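Putative alcohol dehydrogenase (PDB 4J6F) probably acts as a nicotinamide-dependent oxidoreductase of the medium-chain dehydrogenase/reductase superfamily, perhaps oxidising alcohols. Local coordinates at residues V136-Y141 / S328-R333; Y356-F361 / L377-D382; I275-D280 / E297-T302. All blocks are in the same frame, centred on the assembly; numbering follows the deposited sequence.

The three contacts sample the two halves of a medium-chain dehydrogenase/reductase fold and the seam between them. Contact 2 closes a beta-alpha-beta unit in the catalytic, GroES-like half, and contact 3 pairs two parallel strands of the six-stranded Rossmann-type sheet; their centres are about 36 Å apart, on opposite sides of the chain's centre. Contact 1 joins the halves: 136-141 covers the end of strand 133-140 of the mixed sheet shared with contact 2, centres about 24 Å apart, while 328-333 follows the last Rossmann strand. There Ser328 N lies 3.1 Å from Thr302 O of contact 3, a probable hydrogen bond. Glycerol at contact 1, probably from the crystallisation liquor, may mark a pocket.

Contact 1. Residues V136-Y141 / S328-R333; sequences VDFSIY and SSQGSR
Tyr141 and Arg333 meet flat against each other. The arginine runs across one face of the phenol ring: its CG lies 3.7 Å from the ring centroid in a CH-pi contact, and the chain turns about the CG-CD bond (chi3 -126°) to bring the guanidinium over the CB end of the ring. Arg333 CZ is 4.2 Å from that centroid, with the planes 28° apart, an off-centre cation-pi stack. The opposite face of the ring rests on Ser139 CB, while Gly331 O approaches its edge, 3.6 Å from CE1. A tyrosine suits this place because its faces take aliphatic and cationic groups and its hydroxyl still bonds: Tyr141 OH donates to the syn lone pair of Asp137 OD2 at 3.0 Å. Asp137 OD1 receives both Ser139 OG and Ser139 N, the latter from above the carboxylate plane, forming an Asx turn that orients the serine. On the other flank, Gln330 stretches out from its backbone (chi2 -176°) and lays CG 3.9 Å from Phe138 CZ, amide and ring inclined to each other. Between these patches a water bridges the segments. It accepts from Gln330 NE2 at 2.9 Å and donates to Ser139 OG at 2.8 Å and to Gly331 O, joining polar groups too far apart to bond directly. Separate glycerols, probably from the crystallisation liquor, hydrogen-bond to Gln330 OE1 and Asp137 OD2 and may mark a polar pocket, as expected between the catalytic and nucleotide-binding domains of this superfamily. Ser332, at the N-cap, uses its OG to cap the start of helix 333-344, and Asp335 binds its backbone N. Phe138 packs on Cys189 and Ser139 on Leu193, both of helix 189-201, while Gln330 touches Tyr153 of strand 152-153, with which strand 133-140 pairs.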
ATOM      1  N   VAL A 136      21.715  23.173   1.874  1.00 28.78           N
ATOM      2  CA  VAL A 136      22.181  21.794   1.993  1.00 27.76           C
ATOM      3  C   VAL A 136      21.084  20.784   1.653  1.00 29.72           C
ATOM      4  O   VAL A 136      19.967  20.872   2.171  1.00 31.07           O
ATOM      5  CB  VAL A 136      22.654  21.514   3.427  1.00 27.02           C
ATOM      6  CG1 VAL A 136      22.899  20.029   3.641  1.00 26.89           C
ATOM      7  CG2 VAL A 136      23.908  22.310   3.733  1.00 28.02           C
ATOM      8  N   ASP A 137      21.401  19.823   0.789  1.00 30.53           N
ATOM      9  CA  ASP A 137      20.554  18.646   0.638  1.00 30.17           C
ATOM     10  C   ASP A 137      20.980  17.672   1.730  1.00 31.05           C
ATOM     11  O   ASP A 137      22.085  17.143   1.697  1.00 32.90           O
ATOM     12  CB  ASP A 137      20.735  18.017  -0.742  1.00 30.38           C
ATOM     13  CG  ASP A 137      20.044  16.665  -0.871  1.00 31.68           C
ATOM     14  OD1 ASP A 137      19.405  16.193   0.101  1.00 31.61           O
ATOM     15  OD2 ASP A 137      20.142  16.069  -1.961  1.00 32.63           O
ATOM     16  N   PHE A 138      20.108  17.437   2.697  1.00 30.32           N
ATOM     17  CA  PHE A 138      20.470  16.632   3.860  1.00 30.79           C
ATOM     18  C   PHE A 138      20.691  15.135   3.554  1.00 31.24           C
ATOM     19  O   PHE A 138      21.191  14.400   4.410  1.00 32.60           O
ATOM     20  CB  PHE A 138      19.461  16.852   5.018  1.00 30.62           C
ATOM     21  CG  PHE A 138      18.157  16.097   4.873  1.00 31.88           C
ATOM     22  CD1 PHE A 138      17.399  16.162   3.697  1.00 31.67           C
ATOM     23  CD2 PHE A 138      17.670  15.329   5.926  1.00 33.74           C
ATOM     24  CE1 PHE A 138      16.195  15.476   3.578  1.00 30.47           C
ATOM     25  CE2 PHE A 138      16.457  14.636   5.814  1.00 33.95           C
ATOM     26  CZ  PHE A 138      15.715  14.717   4.639  1.00 31.05           C
ATOM     27  N   SER A 139      20.341  14.692   2.343  1.00 29.52           N
ATOM     28  CA  SER A 139      20.338  13.257   2.011  1.00 29.69           C
ATOM     29  C   SER A 139      21.712  12.635   1.915  1.00 31.63           C
ATOM     30  O   SER A 139      22.610  13.216   1.310  1.00 34.67           O
ATOM     31  CB  SER A 139      19.641  13.012   0.689  1.00 30.83           C
ATOM     32  OG  SER A 139      18.355  13.578   0.696  1.00 33.60           O
ATOM     33  N   ILE A 140      21.876  11.461   2.524  1.00 30.26           N
ATOM     34  CA  ILE A 140      23.005  10.578   2.210  1.00 30.01           C
ATOM     35  C   ILE A 140      22.379   9.426   1.442  1.00 30.78           C
ATOM     36  O   ILE A 140      21.629   8.652   2.006  1.00 33.50           O
ATOM     37  CB  ILE A 140      23.722  10.053   3.465  1.00 27.37           C
ATOM     38  CG1 ILE A 140      24.113  11.209   4.373  1.00 29.30           C
ATOM     39  CG2 ILE A 140      24.945   9.235   3.086  1.00 25.83           C
ATOM     40  CD1 ILE A 140      24.358  10.775   5.806  1.00 31.14           C
ATOM     41  N   TYR A 141      22.650   9.323   0.153  1.00 30.66           N
ATOM     42  CA  TYR A 141      21.927   8.352  -0.651  1.00 32.24           C
ATOM     43  C   TYR A 141      22.504   6.973  -0.497  1.00 35.14           C
ATOM     44  O   TYR A 141      21.762   5.996  -0.475  1.00 36.71           O
ATOM     45  CB  TYR A 141      21.916   8.765  -2.119  1.00 34.12           C
ATOM     46  CG  TYR A 141      21.116  10.009  -2.343  1.00 36.90           C
ATOM     47  CD1 TYR A 141      19.735   9.949  -2.491  1.00 36.81           C
ATOM     48  CD2 TYR A 141      21.731  11.259  -2.356  1.00 38.53           C
ATOM     49  CE1 TYR A 141      18.990  11.101  -2.682  1.00 38.27           C
ATOM     50  CE2 TYR A 141      20.994  12.414  -2.542  1.00 38.17           C
ATOM     51  CZ  TYR A 141      19.627  12.327  -2.706  1.00 39.12           C
ATOM     52  OH  TYR A 141      18.895  13.470  -2.893  1.00 41.59           O
ATOM     53  N   SER A 328       6.735   6.004   2.947  1.00 27.73           N
ATOM     54  CA  SER A 328       7.800   6.714   2.245  1.00 29.81           C
ATOM     55  C   SER A 328       8.655   7.568   3.205  1.00 34.84           C
ATOM     56  O   SER A 328       8.119   8.146   4.146  1.00 37.27           O
ATOM     57  CB  SER A 328       7.137   7.563   1.157  1.00 30.42           C
ATOM     58  OG  SER A 328       7.846   8.743   0.860  1.00 33.13           O
ATOM     59  N   SER A 329       9.980   7.613   2.994  1.00 36.54           N
ATOM     60  CA  SER A 329      10.882   8.540   3.731  1.00 34.99           C
ATOM     61  C   SER A 329      11.782   9.281   2.777  1.00 34.83           C
ATOM     62  O   SER A 329      12.312   8.686   1.831  1.00 35.74           O
ATOM     63  CB  SER A 329      11.815   7.829   4.708  1.00 34.66           C
ATOM     64  OG  SER A 329      11.186   6.732   5.307  1.00 41.11           O
ATOM     65  N   GLN A 330      11.958  10.569   3.028  1.00 32.90           N
ATOM     66  CA  GLN A 330      12.865  11.425   2.282  1.00 31.09           C
ATOM     67  C   GLN A 330      12.534  11.429   0.809  1.00 32.07           C
ATOM     68  O   GLN A 330      11.376  11.476   0.454  1.00 36.05           O
ATOM     69  CB  GLN A 330      14.306  11.013   2.539  1.00 30.10           C
ATOM     70  CG  GLN A 330      14.661  11.021   4.012  1.00 31.10           C
ATOM     71  CD  GLN A 330      16.110  10.704   4.280  1.00 35.75           C
ATOM     72  OE1 GLN A 330      16.486  10.394   5.395  1.00 41.17           O
ATOM     73  NE2 GLN A 330      16.928  10.788   3.261  1.00 36.77           N
ATOM     74  N   GLY A 331      13.530  11.343  -0.058  1.00 28.88           N
ATOM     75  CA  GLY A 331      13.210  11.375  -1.479  1.00 28.02           C
ATOM     76  C   GLY A 331      14.413  11.143  -2.356  1.00 29.02           C
ATOM     77  O   GLY A 331      15.520  10.974  -1.869  1.00 30.86           O
ATOM     78  N   SER A 332      14.198  11.129  -3.660  1.00 28.92           N
ATOM     79  CA  SER A 332      15.275  10.841  -4.590  1.00 29.87           C
ATOM     80  C   SER A 332      15.941  12.132  -5.060  1.00 32.08           C
ATOM     81  O   SER A 332      15.399  13.221  -4.883  1.00 32.54           O
ATOM     82  CB  SER A 332      14.712  10.096  -5.786  1.00 28.45           C
ATOM     83  OG  SER A 332      14.026  11.011  -6.617  1.00 28.36           O
ATOM     84  N   ARG A 333      17.111  12.001  -5.678  1.00 33.09           N
ATOM     85  CA  ARG A 333      17.787  13.144  -6.296  1.00 30.64           C
ATOM     86  C   ARG A 333      16.890  13.939  -7.238  1.00 30.77           C
ATOM     87  O   ARG A 333      16.923  15.164  -7.227  1.00 31.65           O
ATOM     88  CB  ARG A 333      19.047  12.700  -7.035  1.00 28.02           C
ATOM     89  CG  ARG A 333      20.120  12.152  -6.123  1.00 27.26           C
ATOM     90  CD  ARG A 333      21.332  11.743  -6.933  1.00 29.25           C
ATOM     91  NE  ARG A 333      21.666  10.365  -6.619  1.00 31.18           N
ATOM     92  CZ  ARG A 333      22.690  10.000  -5.868  1.00 32.12           C
ATOM     93  NH1 ARG A 333      22.897   8.717  -5.627  1.00 32.00           N
ATOM     94  NH2 ARG A 333      23.513  10.916  -5.382  1.00 33.22           N
TER
HETATM   95  O   HOH W   1      16.547  11.460   0.505  1.00 35.49           O

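Contact 2. Residues Y356-F361 / L377-D382; sequences YPLSEF and LVVVPD
Tyr356 is held to the neighbouring strand through both of its backbone polar atoms. Its N donates to Val378 O at 2.8 Å, and its O accepts from Val380 N along a nearly straight bond (173°); the same oxygen also meets the CA-H of Val379. One step on, Leu358 N donates to Val380 O, though tilted out of the carbonyl plane. Pro357, between Tyr356 N and Leu358 N, has no N-H to place, which suits a residue whose nitrogen faces away from 377-382; its carbonyl accepts from Glu360 N at 2.8 Å as the chain enters a short 3-10 turn. This is the parallel pairing of a beta-alpha-beta unit, in which strand 352-357 leads through helix 361-370 to strand 376-380, all within the catalytic half of the fold. Strand 376-380 is satisfied on its other side too, where Leu377 and Val379 share backbone bonds with Met73, just past strand 63-72, and with Cys71 of that antiparallel strand. Beyond the strands, Asp382 O accepts from Ser359 OG at 2.8 Å and weakly from Ser359 N, bonds made less certain by the poor order of this terminal residue. The serine's OG stands between its backbone N and carbonyl carbon (chi1 60°), on a lone pair of the Asp382 carbonyl. Tyr356 OH finds its partner in Asp367 of the crossing helix, while CE1 of the ring touches Leu377 CD1 at 3.7 Å and CD2 of the same leucine sits at the ring edge. Branched apolar residues suit the buried side: Val379 directs CG1 to Leu358 CD1, 3.8 Å away, and CG2 to Phe361 CE1, 4.1 Å away. Val37 of strand 33-39 packs on Leu358 and Phe361, and Tyr162 touches Leu358 and Val379.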
ATOM      1  N   TYR A 356      14.725  31.069  16.297  1.00 32.51           N
ATOM      2  CA  TYR A 356      15.331  30.907  17.619  1.00 33.24           C
ATOM      3  C   TYR A 356      16.861  30.929  17.547  1.00 32.99           C
ATOM      4  O   TYR A 356      17.443  30.386  16.608  1.00 33.79           O
ATOM      5  CB  TYR A 356      14.847  29.602  18.277  1.00 34.25           C
ATOM      6  CG  TYR A 356      13.341  29.502  18.466  1.00 35.61           C
ATOM      7  CD1 TYR A 356      12.503  29.198  17.392  1.00 36.23           C
ATOM      8  CD2 TYR A 356      12.760  29.709  19.715  1.00 36.41           C
ATOM      9  CE1 TYR A 356      11.130  29.123  17.550  1.00 37.47           C
ATOM     10  CE2 TYR A 356      11.391  29.628  19.889  1.00 37.63           C
ATOM     11  CZ  TYR A 356      10.578  29.337  18.804  1.00 38.92           C
ATOM     12  OH  TYR A 356       9.208  29.253  18.961  1.00 39.52           O
ATOM     13  N   PRO A 357      17.518  31.570  18.531  1.00 32.38           N
ATOM     14  CA  PRO A 357      18.976  31.485  18.591  1.00 31.83           C
ATOM     15  C   PRO A 357      19.436  30.092  19.015  1.00 31.70           C
ATOM     16  O   PRO A 357      18.775  29.440  19.815  1.00 31.73           O
ATOM     17  CB  PRO A 357      19.342  32.523  19.665  1.00 33.29           C
ATOM     18  CG  PRO A 357      18.125  32.627  20.519  1.00 33.96           C
ATOM     19  CD  PRO A 357      16.973  32.466  19.569  1.00 33.39           C
ATOM     20  N   LEU A 358      20.570  29.643  18.494  1.00 32.60           N
ATOM     21  CA  LEU A 358      21.122  28.340  18.865  1.00 31.84           C
ATOM     22  C   LEU A 358      21.260  28.198  20.388  1.00 33.10           C
ATOM     23  O   LEU A 358      21.037  27.126  20.943  1.00 34.52           O
ATOM     24  CB  LEU A 358      22.464  28.111  18.159  1.00 29.88           C
ATOM     25  CG  LEU A 358      23.136  26.742  18.262  1.00 28.29           C
ATOM     26  CD1 LEU A 358      22.282  25.641  17.658  1.00 26.98           C
ATOM     27  CD2 LEU A 358      24.492  26.779  17.580  1.00 28.27           C
ATOM     28  N   SER A 359      21.604  29.290  21.056  1.00 33.65           N
ATOM     29  CA  SER A 359      21.754  29.279  22.501  1.00 35.95           C
ATOM     30  C   SER A 359      20.443  29.024  23.243  1.00 37.41           C
ATOM     31  O   SER A 359      20.452  28.788  24.437  1.00 40.25           O
ATOM     32  CB  SER A 359      22.352  30.593  22.977  1.00 37.87           C
ATOM     33  OG  SER A 359      21.509  31.665  22.610  1.00 40.21           O
ATOM     34  N   GLU A 360      19.317  29.073  22.555  1.00 36.48           N
ATOM     35  CA  GLU A 360      18.049  28.818  23.222  1.00 38.31           C
ATOM     36  C   GLU A 360      17.292  27.622  22.606  1.00 38.01           C
ATOM     37  O   GLU A 360      16.051  27.627  22.449  1.00 37.14           O
ATOM     38  CB  GLU A 360      17.222  30.098  23.269  1.00 42.17           C
ATOM     39  CG  GLU A 360      17.693  31.038  24.365  1.00 49.00           C
ATOM     40  CD  GLU A 360      17.292  32.488  24.149  1.00 52.02           C
ATOM     41  OE1 GLU A 360      16.288  32.741  23.449  1.00 50.71           O
ATOM     42  OE2 GLU A 360      17.999  33.374  24.684  1.00 53.76           O
ATOM     43  N   PHE A 361      18.065  26.583  22.292  1.00 37.02           N
ATOM     44  CA  PHE A 361      17.535  25.365  21.703  1.00 35.86           C
ATOM     45  C   PHE A 361      16.433  24.665  22.518  1.00 38.59           C
ATOM     46  O   PHE A 361      15.494  24.111  21.944  1.00 38.97           O
ATOM     47  CB  PHE A 361      18.655  24.381  21.372  1.00 33.72           C
ATOM     48  CG  PHE A 361      18.258  23.386  20.326  1.00 34.33           C
ATOM     49  CD1 PHE A 361      18.438  23.673  18.981  1.00 33.57           C
ATOM     50  CD2 PHE A 361      17.645  22.177  20.679  1.00 34.40           C
ATOM     51  CE1 PHE A 361      18.047  22.761  18.014  1.00 33.10           C
ATOM     52  CE2 PHE A 361      17.248  21.264  19.715  1.00 32.58           C
ATOM     53  CZ  PHE A 361      17.452  21.558  18.381  1.00 32.63           C
ATOM     54  N   LEU A 377       9.896  26.193  12.216  1.00 36.82           N
ATOM     55  CA  LEU A 377      10.768  26.926  13.125  1.00 34.29           C
ATOM     56  C   LEU A 377      12.212  26.790  12.642  1.00 31.99           C
ATOM     57  O   LEU A 377      12.634  25.716  12.170  1.00 30.12           O
ATOM     58  CB  LEU A 377      10.592  26.451  14.570  1.00 33.24           C
ATOM     59  CG  LEU A 377       9.170  26.510  15.161  1.00 34.90           C
ATOM     60  CD1 LEU A 377       9.192  26.161  16.640  1.00 35.41           C
ATOM     61  CD2 LEU A 377       8.470  27.852  14.974  1.00 35.60           C
ATOM     62  N   VAL A 378      12.943  27.902  12.719  1.00 30.58           N
ATOM     63  CA  VAL A 378      14.322  27.984  12.226  1.00 29.48           C
ATOM     64  C   VAL A 378      15.296  28.342  13.352  1.00 32.15           C
ATOM     65  O   VAL A 378      15.043  29.279  14.129  1.00 34.66           O
ATOM     66  CB  VAL A 378      14.446  29.033  11.107  1.00 26.35           C
ATOM     67  CG1 VAL A 378      15.864  29.077  10.578  1.00 24.39           C
ATOM     68  CG2 VAL A 378      13.454  28.727   9.998  1.00 25.52           C
ATOM     69  N   VAL A 379      16.400  27.600  13.437  1.00 30.96           N
ATOM     70  CA  VAL A 379      17.431  27.856  14.448  1.00 29.46           C
ATOM     71  C   VAL A 379      18.641  28.570  13.844  1.00 31.21           C
ATOM     72  O   VAL A 379      19.213  28.097  12.859  1.00 31.53           O
ATOM     73  CB  VAL A 379      17.871  26.563  15.135  1.00 26.42           C
ATOM     74  CG1 VAL A 379      19.040  26.838  16.058  1.00 27.09           C
ATOM     75  CG2 VAL A 379      16.711  25.968  15.910  1.00 25.11           C
ATOM     76  N   VAL A 380      19.010  29.707  14.438  1.00 32.07           N
ATOM     77  CA  VAL A 380      20.134  30.526  13.974  1.00 33.80           C
ATOM     78  C   VAL A 380      21.281  30.537  14.985  1.00 34.88           C
ATOM     79  O   VAL A 380      21.033  30.701  16.164  1.00 36.38           O
ATOM     80  CB  VAL A 380      19.671  31.968  13.712  1.00 35.29           C
ATOM     81  CG1 VAL A 380      20.860  32.908  13.527  1.00 36.18           C
ATOM     82  CG2 VAL A 380      18.753  32.001  12.501  1.00 34.55           C
ATOM     83  N   PRO A 381      22.539  30.351  14.528  1.00 36.93           N
ATOM     84  CA  PRO A 381      23.665  30.398  15.468  1.00 39.04           C
ATOM     85  C   PRO A 381      23.869  31.751  16.152  1.00 47.62           C
ATOM     86  O   PRO A 381      23.779  32.793  15.496  1.00 44.78           O
ATOM     87  CB  PRO A 381      24.864  30.036  14.598  1.00 35.91           C
ATOM     88  CG  PRO A 381      24.274  29.144  13.555  1.00 36.71           C
ATOM     89  CD  PRO A 381      22.961  29.802  13.225  1.00 36.98           C
ATOM     90  N   ASP A 382      24.106  31.672  17.473  1.00 59.87           N
ATOM     91  CA  ASP A 382      24.398  32.765  18.418  1.00 64.97           C
ATOM     92  C   ASP A 382      23.990  32.339  19.828  1.00 58.39           C
ATOM     93  O   ASP A 382      22.807  32.320  20.168  1.00 52.59           O
ATOM     94  CB  ASP A 382      23.703  34.081  18.050  1.00 81.42           C
ATOM     95  CG  ASP A 382      24.644  35.077  17.371  1.00 99.53           C
ATOM     96  OD1 ASP A 382      25.764  34.682  16.973  1.00104.87           O
ATOM     97  OD2 ASP A 382      24.256  36.263  17.233  1.00101.79           O
TER

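Contact 3. Residues I275-D280 / E297-T302; sequences IDVVAD and EGRYTT
The carboxylate of Asp280 is gripped at both oxygens. Tyr300 OH donates at 2.5 Å to the anti lone pair of OD2, which lies in the plane of the tyrosine ring at its edge, whereas OD1 is held by Thr213 OG1 and by the backbone N of Val282 and Gly283. Tyrosine suits the place: with CG anti to the backbone N (chi1 168°), its hydroxyl reaches the partner strand while its ring sets CD2 3.8 Å from Val278 CG1. A phenylalanine here would probably leave Asp280 OD2 without its hydroxyl partner, the carboxylate resting on its OD1 bonds. On the other face of the sheet, Val277 CG2 lies over the centre of the Arg299 guanidinium, 3.7 Å from CZ; the arginine's charge is met by Glu208, and its NE donates to Ala202 O. Backbone bonds run through the pair, from Arg299 N to Asp276 O at 3.1 Å as far as Asp280 N to Thr301 O at 2.9 Å. Strands 277-280 and 299-302 run 16° apart, joined by helix 287-293 in the beta-alpha-beta crossover of a Rossmann-type domain, which probably binds the nicotinamide cofactor.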
ATOM      1  N   ILE A 275     -12.401  11.631  -2.823  1.00 32.78           N
ATOM      2  CA  ILE A 275     -11.029  11.808  -2.400  1.00 30.72           C
ATOM      3  C   ILE A 275     -10.159  10.776  -3.093  1.00 30.06           C
ATOM      4  O   ILE A 275     -10.362   9.577  -2.919  1.00 29.36           O
ATOM      5  CB  ILE A 275     -10.895  11.670  -0.870  1.00 29.38           C
ATOM      6  CG1 ILE A 275     -11.788  12.688  -0.153  1.00 28.75           C
ATOM      7  CG2 ILE A 275      -9.440  11.808  -0.442  1.00 29.09           C
ATOM      8  CD1 ILE A 275     -11.523  14.138  -0.515  1.00 28.21           C
ATOM      9  N   ASP A 276      -9.193  11.251  -3.870  1.00 30.10           N
ATOM     10  CA  ASP A 276      -8.326  10.380  -4.650  1.00 31.25           C
ATOM     11  C   ASP A 276      -7.171   9.872  -3.805  1.00 29.84           C
ATOM     12  O   ASP A 276      -6.758   8.716  -3.917  1.00 27.67           O
ATOM     13  CB  ASP A 276      -7.794  11.138  -5.871  1.00 36.11           C
ATOM     14  CG  ASP A 276      -8.911  11.574  -6.813  1.00 42.16           C
ATOM     15  OD1 ASP A 276      -9.613  10.683  -7.349  1.00 47.26           O
ATOM     16  OD2 ASP A 276      -9.103  12.796  -7.000  1.00 39.44           O
ATOM     17  N   VAL A 277      -6.649  10.758  -2.962  1.00 30.36           N
ATOM     18  CA  VAL A 277      -5.448  10.483  -2.199  1.00 27.78           C
ATOM     19  C   VAL A 277      -5.603  11.015  -0.791  1.00 28.80           C
ATOM     20  O   VAL A 277      -6.134  12.109  -0.587  1.00 32.33           O
ATOM     21  CB  VAL A 277      -4.196  11.132  -2.832  1.00 24.14           C
ATOM     22  CG1 VAL A 277      -2.995  10.957  -1.914  1.00 21.23           C
ATOM     23  CG2 VAL A 277      -3.913  10.549  -4.216  1.00 23.42           C
ATOM     24  N   VAL A 278      -5.139  10.230   0.173  1.00 25.59           N
ATOM     25  CA  VAL A 278      -5.007  10.698   1.525  1.00 25.24           C
ATOM     26  C   VAL A 278      -3.520  10.740   1.827  1.00 26.29           C
ATOM     27  O   VAL A 278      -2.808   9.759   1.609  1.00 25.93           O
ATOM     28  CB  VAL A 278      -5.741   9.774   2.512  1.00 26.34           C
ATOM     29  CG1 VAL A 278      -5.260   9.993   3.942  1.00 27.95           C
ATOM     30  CG2 VAL A 278      -7.239   9.987   2.420  1.00 25.20           C
ATOM     31  N   ALA A 279      -3.060  11.913   2.266  1.00 27.36           N
ATOM     32  CA  ALA A 279      -1.719  12.117   2.803  1.00 24.08           C
ATOM     33  C   ALA A 279      -1.886  12.226   4.317  1.00 28.02           C
ATOM     34  O   ALA A 279      -2.467  13.194   4.833  1.00 32.31           O
ATOM     35  CB  ALA A 279      -1.102  13.381   2.228  1.00 21.05           C
ATOM     36  N   ASP A 280      -1.419  11.210   5.027  1.00 28.23           N
ATOM     37  CA  ASP A 280      -1.622  11.108   6.466  1.00 29.37           C
ATOM     38  C   ASP A 280      -0.344  11.400   7.232  1.00 30.08           C
ATOM     39  O   ASP A 280       0.689  10.776   6.985  1.00 32.95           O
ATOM     40  CB  ASP A 280      -2.107   9.707   6.808  1.00 29.79           C
ATOM     41  CG  ASP A 280      -2.482   9.552   8.258  1.00 33.32           C
ATOM     42  OD1 ASP A 280      -2.707  10.562   8.967  1.00 33.19           O
ATOM     43  OD2 ASP A 280      -2.569   8.390   8.692  1.00 37.71           O
ATOM     44  N   GLU A 297     -10.164   2.206  -5.037  1.00 32.25           N
ATOM     45  CA  GLU A 297      -8.978   2.361  -5.913  1.00 32.33           C
ATOM     46  C   GLU A 297      -8.143   3.597  -5.580  1.00 33.92           C
ATOM     47  O   GLU A 297      -7.250   3.974  -6.339  1.00 35.73           O
ATOM     48  CB  GLU A 297      -9.352   2.345  -7.394  1.00 33.19           C
ATOM     49  CG  GLU A 297     -10.028   1.043  -7.796  1.00 42.37           C
ATOM     50  CD  GLU A 297     -10.344   0.942  -9.279  1.00 49.14           C
ATOM     51  OE1 GLU A 297      -9.860  -0.019  -9.930  1.00 45.99           O
ATOM     52  OE2 GLU A 297     -11.083   1.818  -9.787  1.00 55.43           O
ATOM     53  N   GLY A 298      -8.446   4.221  -4.441  1.00 31.91           N
ATOM     54  CA  GLY A 298      -7.719   5.385  -3.965  1.00 30.60           C
ATOM     55  C   GLY A 298      -6.429   4.972  -3.293  1.00 31.89           C
ATOM     56  O   GLY A 298      -6.214   3.792  -3.015  1.00 34.75           O
ATOM     57  N   ARG A 299      -5.556   5.955  -3.095  1.00 31.39           N
ATOM     58  CA  ARG A 299      -4.206   5.755  -2.589  1.00 28.92           C
ATOM     59  C   ARG A 299      -3.932   6.516  -1.301  1.00 30.53           C
ATOM     60  O   ARG A 299      -4.240   7.687  -1.185  1.00 30.04           O
ATOM     61  CB  ARG A 299      -3.184   6.171  -3.637  1.00 25.63           C
ATOM     62  CG  ARG A 299      -3.307   5.436  -4.944  1.00 25.17           C
ATOM     63  CD  ARG A 299      -4.165   6.205  -5.911  1.00 27.92           C
ATOM     64  NE  ARG A 299      -3.451   7.339  -6.469  1.00 30.63           N
ATOM     65  CZ  ARG A 299      -4.029   8.304  -7.164  1.00 29.64           C
ATOM     66  NH1 ARG A 299      -5.325   8.265  -7.378  1.00 30.15           N
ATOM     67  NH2 ARG A 299      -3.317   9.299  -7.637  1.00 29.06           N
ATOM     68  N   TYR A 300      -3.340   5.822  -0.340  1.00 29.30           N
ATOM     69  CA  TYR A 300      -3.038   6.372   0.953  1.00 27.27           C
ATOM     70  C   TYR A 300      -1.525   6.484   0.997  1.00 27.12           C
ATOM     71  O   TYR A 300      -0.812   5.608   0.495  1.00 30.08           O
ATOM     72  CB  TYR A 300      -3.559   5.408   2.032  1.00 28.70           C
ATOM     73  CG  TYR A 300      -3.063   5.694   3.430  1.00 30.20           C
ATOM     74  CD1 TYR A 300      -1.821   5.206   3.861  1.00 30.79           C
ATOM     75  CD2 TYR A 300      -3.820   6.458   4.317  1.00 30.65           C
ATOM     76  CE1 TYR A 300      -1.346   5.475   5.130  1.00 31.18           C
ATOM     77  CE2 TYR A 300      -3.354   6.726   5.600  1.00 32.53           C
ATOM     78  CZ  TYR A 300      -2.114   6.238   5.998  1.00 32.77           C
ATOM     79  OH  TYR A 300      -1.635   6.497   7.265  1.00 33.53           O
ATOM     80  N   THR A 301      -1.022   7.553   1.590  1.00 24.81           N
ATOM     81  CA  THR A 301       0.410   7.702   1.718  1.00 24.67           C
ATOM     82  C   THR A 301       0.807   8.362   3.036  1.00 27.09           C
ATOM     83  O   THR A 301       0.109   9.233   3.525  1.00 28.32           O
ATOM     84  CB  THR A 301       0.990   8.454   0.519  1.00 24.59           C
ATOM     85  OG1 THR A 301       2.422   8.417   0.590  1.00 27.07           O
ATOM     86  CG2 THR A 301       0.492   9.892   0.484  1.00 23.32           C
ATOM     87  N   THR A 302       1.921   7.927   3.621  1.00 28.62           N
ATOM     88  CA  THR A 302       2.377   8.465   4.903  1.00 28.97           C
ATOM     89  C   THR A 302       3.897   8.454   5.031  1.00 28.88           C
ATOM     90  O   THR A 302       4.578   7.634   4.420  1.00 30.94           O
ATOM     91  CB  THR A 302       1.760   7.689   6.087  1.00 32.31           C
ATOM     92  OG1 THR A 302       2.219   8.237   7.326  1.00 36.81           O
ATOM     93  CG2 THR A 302       2.145   6.226   6.047  1.00 31.26           C
TER